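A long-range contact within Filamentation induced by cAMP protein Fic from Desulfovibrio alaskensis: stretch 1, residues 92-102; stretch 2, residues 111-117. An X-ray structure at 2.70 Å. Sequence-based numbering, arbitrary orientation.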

ATOM      1  N   PHE A  92       2.717  -9.814  -3.579  1.00 61.07           N
ATOM      2  CA  PHE A  92       1.861  -9.868  -2.392  1.00 60.90           C
ATOM      3  C   PHE A  92       2.488 -10.753  -1.313  1.00 66.89           C
ATOM      4  O   PHE A  92       2.497 -10.381  -0.142  1.00 67.08           O
ATOM      5  CB  PHE A  92       0.449 -10.376  -2.749  1.00 62.19           C
ATOM      6  CG  PHE A  92      -0.430 -10.611  -1.540  1.00 63.60           C
ATOM      7  CD1 PHE A  92      -0.985  -9.541  -0.844  1.00 65.96           C
ATOM      8  CD2 PHE A  92      -0.674 -11.902  -1.076  1.00 65.45           C
ATOM      9  CE1 PHE A  92      -1.760  -9.757   0.297  1.00 66.96           C
ATOM     10  CE2 PHE A  92      -1.455 -12.115   0.060  1.00 67.94           C
ATOM     11  CZ  PHE A  92      -2.002 -11.045   0.733  1.00 66.08           C
ATOM     12  N   ALA A  93       3.042 -11.899  -1.713  1.00 64.79           N
ATOM     13  CA  ALA A  93       3.693 -12.814  -0.789  1.00 66.28           C
ATOM     14  C   ALA A  93       4.930 -12.164  -0.138  1.00 71.60           C
ATOM     15  O   ALA A  93       5.181 -12.367   1.056  1.00 71.75           O
ATOM     16  CB  ALA A  93       4.094 -14.083  -1.517  1.00 67.67           C
ATOM     17  N   THR A  94       5.668 -11.341  -0.915  1.00 68.16           N
ATOM     18  CA  THR A  94       6.906 -10.708  -0.457  1.00 67.91           C
ATOM     19  C   THR A  94       6.607  -9.606   0.581  1.00 69.66           C
ATOM     20  O   THR A  94       7.235  -9.579   1.642  1.00 69.71           O
ATOM     21  CB  THR A  94       7.682 -10.143  -1.661  1.00 76.92           C
ATOM     22  OG1 THR A  94       7.773 -11.150  -2.666  1.00 76.61           O
ATOM     23  CG2 THR A  94       9.073  -9.663  -1.283  1.00 75.95           C
ATOM     24  N   TYR A  95       5.642  -8.703   0.278  1.00 64.54           N
ATOM     25  CA  TYR A  95       5.302  -7.592   1.185  1.00 64.06           C
ATOM     26  C   TYR A  95       4.699  -8.104   2.506  1.00 68.44           C
ATOM     27  O   TYR A  95       4.895  -7.479   3.547  1.00 68.63           O
ATOM     28  CB  TYR A  95       4.332  -6.610   0.511  1.00 64.12           C
ATOM     29  CG  TYR A  95       5.015  -5.614  -0.402  1.00 65.18           C
ATOM     30  CD1 TYR A  95       5.294  -5.930  -1.729  1.00 66.75           C
ATOM     31  CD2 TYR A  95       5.338  -4.334   0.045  1.00 65.70           C
ATOM     32  CE1 TYR A  95       5.923  -5.016  -2.578  1.00 66.73           C
ATOM     33  CE2 TYR A  95       5.949  -3.402  -0.799  1.00 66.05           C
ATOM     34  CZ  TYR A  95       6.253  -3.753  -2.107  1.00 71.95           C
ATOM     35  OH  TYR A  95       6.877  -2.855  -2.936  1.00 72.59           O
ATOM     36  N   GLU A  96       3.992  -9.253   2.471  1.00 64.47           N
ATOM     37  CA  GLU A  96       3.380  -9.804   3.683  1.00 64.47           C
ATOM     38  C   GLU A  96       4.443 -10.408   4.622  1.00 68.87           C
ATOM     39  O   GLU A  96       4.149 -10.665   5.787  1.00 70.35           O
ATOM     40  CB  GLU A  96       2.313 -10.863   3.334  1.00 65.79           C
ATOM     41  CG  GLU A  96       1.082 -10.294   2.635  1.00 75.60           C
ATOM     42  CD  GLU A  96       0.357  -9.193   3.390  1.00 96.17           C
ATOM     43  OE1 GLU A  96      -0.047  -9.431   4.552  1.00 92.76           O
ATOM     44  OE2 GLU A  96       0.120  -8.122   2.785  1.00 88.62           O
ATOM     45  N   ALA A  97       5.682 -10.574   4.135  1.00 64.98           N
ATOM     46  CA  ALA A  97       6.753 -11.186   4.929  1.00 66.04           C
ATOM     47  C   ALA A  97       7.770 -10.126   5.453  1.00 69.55           C
ATOM     48  O   ALA A  97       8.848 -10.496   5.931  1.00 71.08           O
ATOM     49  CB  ALA A  97       7.478 -12.235   4.098  1.00 67.04           C
HETATM   50  N   MSE A  98       7.387  -8.826   5.437  1.00 63.60           N
HETATM   51  CA  MSE A  98       8.288  -7.742   5.867  1.00 62.76           C
HETATM   52  C   MSE A  98       8.574  -7.805   7.355  1.00 72.28           C
HETATM   53  O   MSE A  98       9.643  -7.369   7.789  1.00 73.84           O
HETATM   54  CB  MSE A  98       7.705  -6.377   5.520  1.00 62.83           C
HETATM   55  CG  MSE A  98       7.610  -6.123   4.031  1.00 66.79           C
HETATM   56 SE   MSE A  98       7.115  -4.301   3.637  0.75 71.76          SE
HETATM   57  CE  MSE A  98       8.611  -3.571   3.908  1.00 68.78           C
ATOM     58  N   GLU A  99       7.608  -8.317   8.156  1.00 71.39           N
ATOM     59  CA  GLU A  99       7.755  -8.413   9.616  1.00 73.55           C
ATOM     60  C   GLU A  99       9.034  -9.200   9.992  1.00 79.70           C
ATOM     61  O   GLU A  99       9.672  -8.892  10.999  1.00 80.54           O
ATOM     62  CB  GLU A  99       6.506  -9.084  10.238  1.00 75.50           C
ATOM     63  CG  GLU A  99       6.476  -9.057  11.769  1.00 91.05           C
ATOM     64  CD  GLU A  99       6.284  -7.681  12.395  1.00116.88           C
ATOM     65  OE1 GLU A  99       5.305  -6.992  12.026  1.00112.20           O
ATOM     66  OE2 GLU A  99       7.032  -7.356  13.347  1.00112.67           O
ATOM     67  N   ASP A 100       9.433 -10.166   9.139  1.00 77.13           N
ATOM     68  CA  ASP A 100      10.585 -11.041   9.399  1.00 79.07           C
ATOM     69  C   ASP A 100      11.938 -10.329   9.173  1.00 82.25           C
ATOM     70  O   ASP A 100      12.966 -10.814   9.662  1.00 83.71           O
ATOM     71  CB  ASP A 100      10.525 -12.294   8.486  1.00 81.11           C
ATOM     72  CG  ASP A 100       9.236 -13.098   8.587  1.00 95.98           C
ATOM     73  OD1 ASP A 100       8.561 -13.017   9.647  1.00 98.41           O
ATOM     74  OD2 ASP A 100       8.944 -13.873   7.642  1.00101.44           O
ATOM     75  N   TRP A 101      11.959  -9.251   8.350  1.00 76.02           N
ATOM     76  CA  TRP A 101      13.220  -8.713   7.855  1.00 75.31           C
ATOM     77  C   TRP A 101      13.678  -7.433   8.569  1.00 80.63           C
ATOM     78  O   TRP A 101      12.875  -6.546   8.879  1.00 79.52           O
ATOM     79  CB  TRP A 101      13.135  -8.435   6.359  1.00 71.66           C
ATOM     80  CG  TRP A 101      12.661  -9.605   5.560  1.00 71.68           C
ATOM     81  CD1 TRP A 101      13.062 -10.903   5.687  1.00 75.62           C
ATOM     82  CD2 TRP A 101      11.795  -9.565   4.424  1.00 69.64           C
ATOM     83  NE1 TRP A 101      12.411 -11.688   4.771  1.00 74.16           N
ATOM     84  CE2 TRP A 101      11.646 -10.889   3.964  1.00 73.70           C
ATOM     85  CE3 TRP A 101      11.121  -8.533   3.751  1.00 69.44           C
ATOM     86  CZ2 TRP A 101      10.835 -11.215   2.873  1.00 72.01           C
ATOM     87  CZ3 TRP A 101      10.303  -8.859   2.681  1.00 70.10           C
ATOM     88  CH2 TRP A 101      10.176 -10.184   2.244  1.00 71.16           C
ATOM     89  N   ASP A 102      15.005  -7.324   8.741  1.00 78.70           N
ATOM     90  CA  ASP A 102      15.706  -6.130   9.160  1.00 78.97           C
ATOM     91  C   ASP A 102      16.462  -5.576   7.948  1.00 80.85           C
ATOM     92  O   ASP A 102      17.208  -6.319   7.302  1.00 80.54           O
ATOM     93  CB  ASP A 102      16.660  -6.458  10.341  1.00 83.84           C
ATOM     94  CG  ASP A 102      17.392  -5.259  10.927  1.00100.95           C
ATOM     95  OD1 ASP A 102      17.922  -4.440  10.137  1.00101.26           O
ATOM     96  OD2 ASP A 102      17.569  -5.222  12.164  1.00111.17           O
ATOM     97  N   ALA A 111      16.476 -13.163   0.912  1.00 65.91           N
ATOM     98  CA  ALA A 111      15.229 -13.897   1.163  1.00 65.54           C
ATOM     99  C   ALA A 111      14.019 -13.182   0.507  1.00 68.02           C
ATOM    100  O   ALA A 111      13.125 -13.846  -0.036  1.00 67.43           O
ATOM    101  CB  ALA A 111      15.005 -14.045   2.663  1.00 67.13           C
ATOM    102  N   ALA A 112      14.025 -11.831   0.518  1.00 63.29           N
ATOM    103  CA  ALA A 112      12.970 -11.034  -0.103  1.00 61.89           C
ATOM    104  C   ALA A 112      13.001 -11.172  -1.623  1.00 65.30           C
ATOM    105  O   ALA A 112      11.952 -11.357  -2.248  1.00 64.10           O
ATOM    106  CB  ALA A 112      13.120  -9.572   0.291  1.00 61.93           C
ATOM    107  N   HIS A 113      14.209 -11.099  -2.222  1.00 62.24           N
ATOM    108  CA  HIS A 113      14.373 -11.229  -3.671  1.00 61.31           C
ATOM    109  C   HIS A 113      13.911 -12.619  -4.146  1.00 66.40           C
ATOM    110  O   HIS A 113      13.292 -12.732  -5.214  1.00 64.77           O
ATOM    111  CB  HIS A 113      15.826 -10.979  -4.073  1.00 62.22           C
ATOM    112  CG  HIS A 113      16.053 -11.033  -5.548  1.00 65.02           C
ATOM    113  ND1 HIS A 113      16.622 -12.140  -6.149  1.00 67.75           N
ATOM    114  CD2 HIS A 113      15.702 -10.145  -6.508  1.00 65.38           C
ATOM    115  CE1 HIS A 113      16.638 -11.874  -7.443  1.00 66.65           C
ATOM    116  NE2 HIS A 113      16.093 -10.682  -7.706  1.00 65.59           N
ATOM    117  N   GLU A 114      14.157 -13.669  -3.313  1.00 64.86           N
ATOM    118  CA  GLU A 114      13.706 -15.030  -3.593  1.00 65.88           C
ATOM    119  C   GLU A 114      12.165 -15.088  -3.695  1.00 70.34           C
ATOM    120  O   GLU A 114      11.641 -15.584  -4.689  1.00 71.11           O
ATOM    121  CB  GLU A 114      14.225 -16.010  -2.504  1.00 68.99           C
ATOM    122  CG  GLU A 114      13.351 -17.253  -2.279  1.00 78.23           C
ATOM    123  CD  GLU A 114      13.121 -18.150  -3.484  1.00 99.55           C
ATOM    124  OE1 GLU A 114      13.910 -18.071  -4.453  1.00102.75           O
ATOM    125  OE2 GLU A 114      12.155 -18.944  -3.449  1.00 93.49           O
ATOM    126  N   LEU A 115      11.451 -14.549  -2.689  1.00 66.02           N
ATOM    127  CA  LEU A 115       9.985 -14.565  -2.681  1.00 65.41           C
ATOM    128  C   LEU A 115       9.417 -13.782  -3.847  1.00 70.44           C
ATOM    129  O   LEU A 115       8.388 -14.170  -4.405  1.00 71.84           O
ATOM    130  CB  LEU A 115       9.448 -13.988  -1.371  1.00 65.18           C
ATOM    131  CG  LEU A 115       9.586 -14.873  -0.153  1.00 70.73           C
ATOM    132  CD1 LEU A 115       9.251 -14.106   1.104  1.00 70.91           C
ATOM    133  CD2 LEU A 115       8.709 -16.095  -0.269  1.00 73.17           C
ATOM    134  N   LEU A 116      10.076 -12.669  -4.212  1.00 64.90           N
ATOM    135  CA  LEU A 116       9.606 -11.773  -5.256  1.00 62.72           C
ATOM    136  C   LEU A 116       9.815 -12.371  -6.654  1.00 66.13           C
ATOM    137  O   LEU A 116       8.995 -12.141  -7.542  1.00 66.15           O
ATOM    138  CB  LEU A 116      10.341 -10.420  -5.148  1.00 62.13           C
ATOM    139  CG  LEU A 116       9.897  -9.320  -6.123  1.00 65.91           C
ATOM    140  CD1 LEU A 116       8.522  -8.772  -5.745  1.00 65.88           C
ATOM    141  CD2 LEU A 116      10.899  -8.198  -6.153  1.00 67.66           C
HETATM  142  N   MSE A 117      10.920 -13.104  -6.862  1.00 62.18           N
HETATM  143  CA  MSE A 117      11.273 -13.578  -8.211  1.00 62.13           C
HETATM  144  C   MSE A 117      11.075 -15.108  -8.380  1.00 67.97           C
HETATM  145  O   MSE A 117      11.323 -15.633  -9.470  1.00 68.22           O
HETATM  146  CB  MSE A 117      12.737 -13.212  -8.546  1.00 64.15           C
HETATM  147  CG  MSE A 117      13.033 -11.710  -8.457  1.00 69.09           C
HETATM  148 SE   MSE A 117      11.816 -10.613  -9.511  0.75 75.03          SE
HETATM  149  CE  MSE A 117      12.168 -11.298 -11.222  1.00 71.64           C
TER

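The most unusual feature of this contact is a polar atom that sits against the opposing helix without bonding to it. Thr94 OG1 lies 3.2 Å from Leu116 N, close enough to suggest a hydrogen bond, but the angle is poor, and that amide is already directed along its own helix to Ala112 O, with Leu116 N and Ala112 O 3.0 Å apart. The hydroxyl instead finds its hydrogen bond with a residue just beyond the stretches. No hydrogen bond crosses between the two segments at all; they are held by packing, over 324 Å² of surface counted on both sides. Thr94, Trp101 and Ala112 are buried in the structure, while Leu115 stays partly exposed although this contact covers much of it.

Threonine suits this tight position because it is compact and carries both a hydroxyl and a methyl group. The backbones approach most closely here, with Thr94 CA 5.4 Å from Leu115 CA. In its m rotamer, Thr94 brings OG1 to 3.5 Å from Leu115 CB and 3.6 Å from Leu116 CB, while its methyl carbon CG2 rests 3.5 Å from Ala112 O. A small side chain thus fills the space beside the helix backbone, and Thr94 gives up more surface to the contact than any other residue.

The second anchor is Trp101. The chain reaches it after a type I turn from Tyr95 to Met98 and a short 3-10 segment, and its CA-to-CB bond points toward the helix of residues 111-117. Ala112 CB sits over one face of the indole, 3.7 Å from the centroid of the six-membered ring defined by Trp101 CD2, CE2, CE3, CZ2, CZ3 and CH2, and only 17° off the ring normal. This is a CH-pi contact: the slightly positive methyl hydrogens meet the electron-rich ring. Alanine suits the place because its single methyl group lets the broad, flat ring come close to the helix, with Trp101 CH2 3.6 Å from Ala112 CB. One turn along, Leu115 meets the ring differently, its CD1 lying at the edge, 3.7 Å from Trp101 CZ2.

Leu115 also packs against Ala97. Its side chain, m at chi1 and t at chi2, carries CD1 to within 4.0 Å of Ala97 CB, so the same methyl touches both the tryptophan and the alanine. Leucine is long enough for CD1 to reach both, and Ala97 offers a small apolar surface to receive it. Ala111 CB lies 4.1 Å from Trp101 NE1, a looser van der Waals contact.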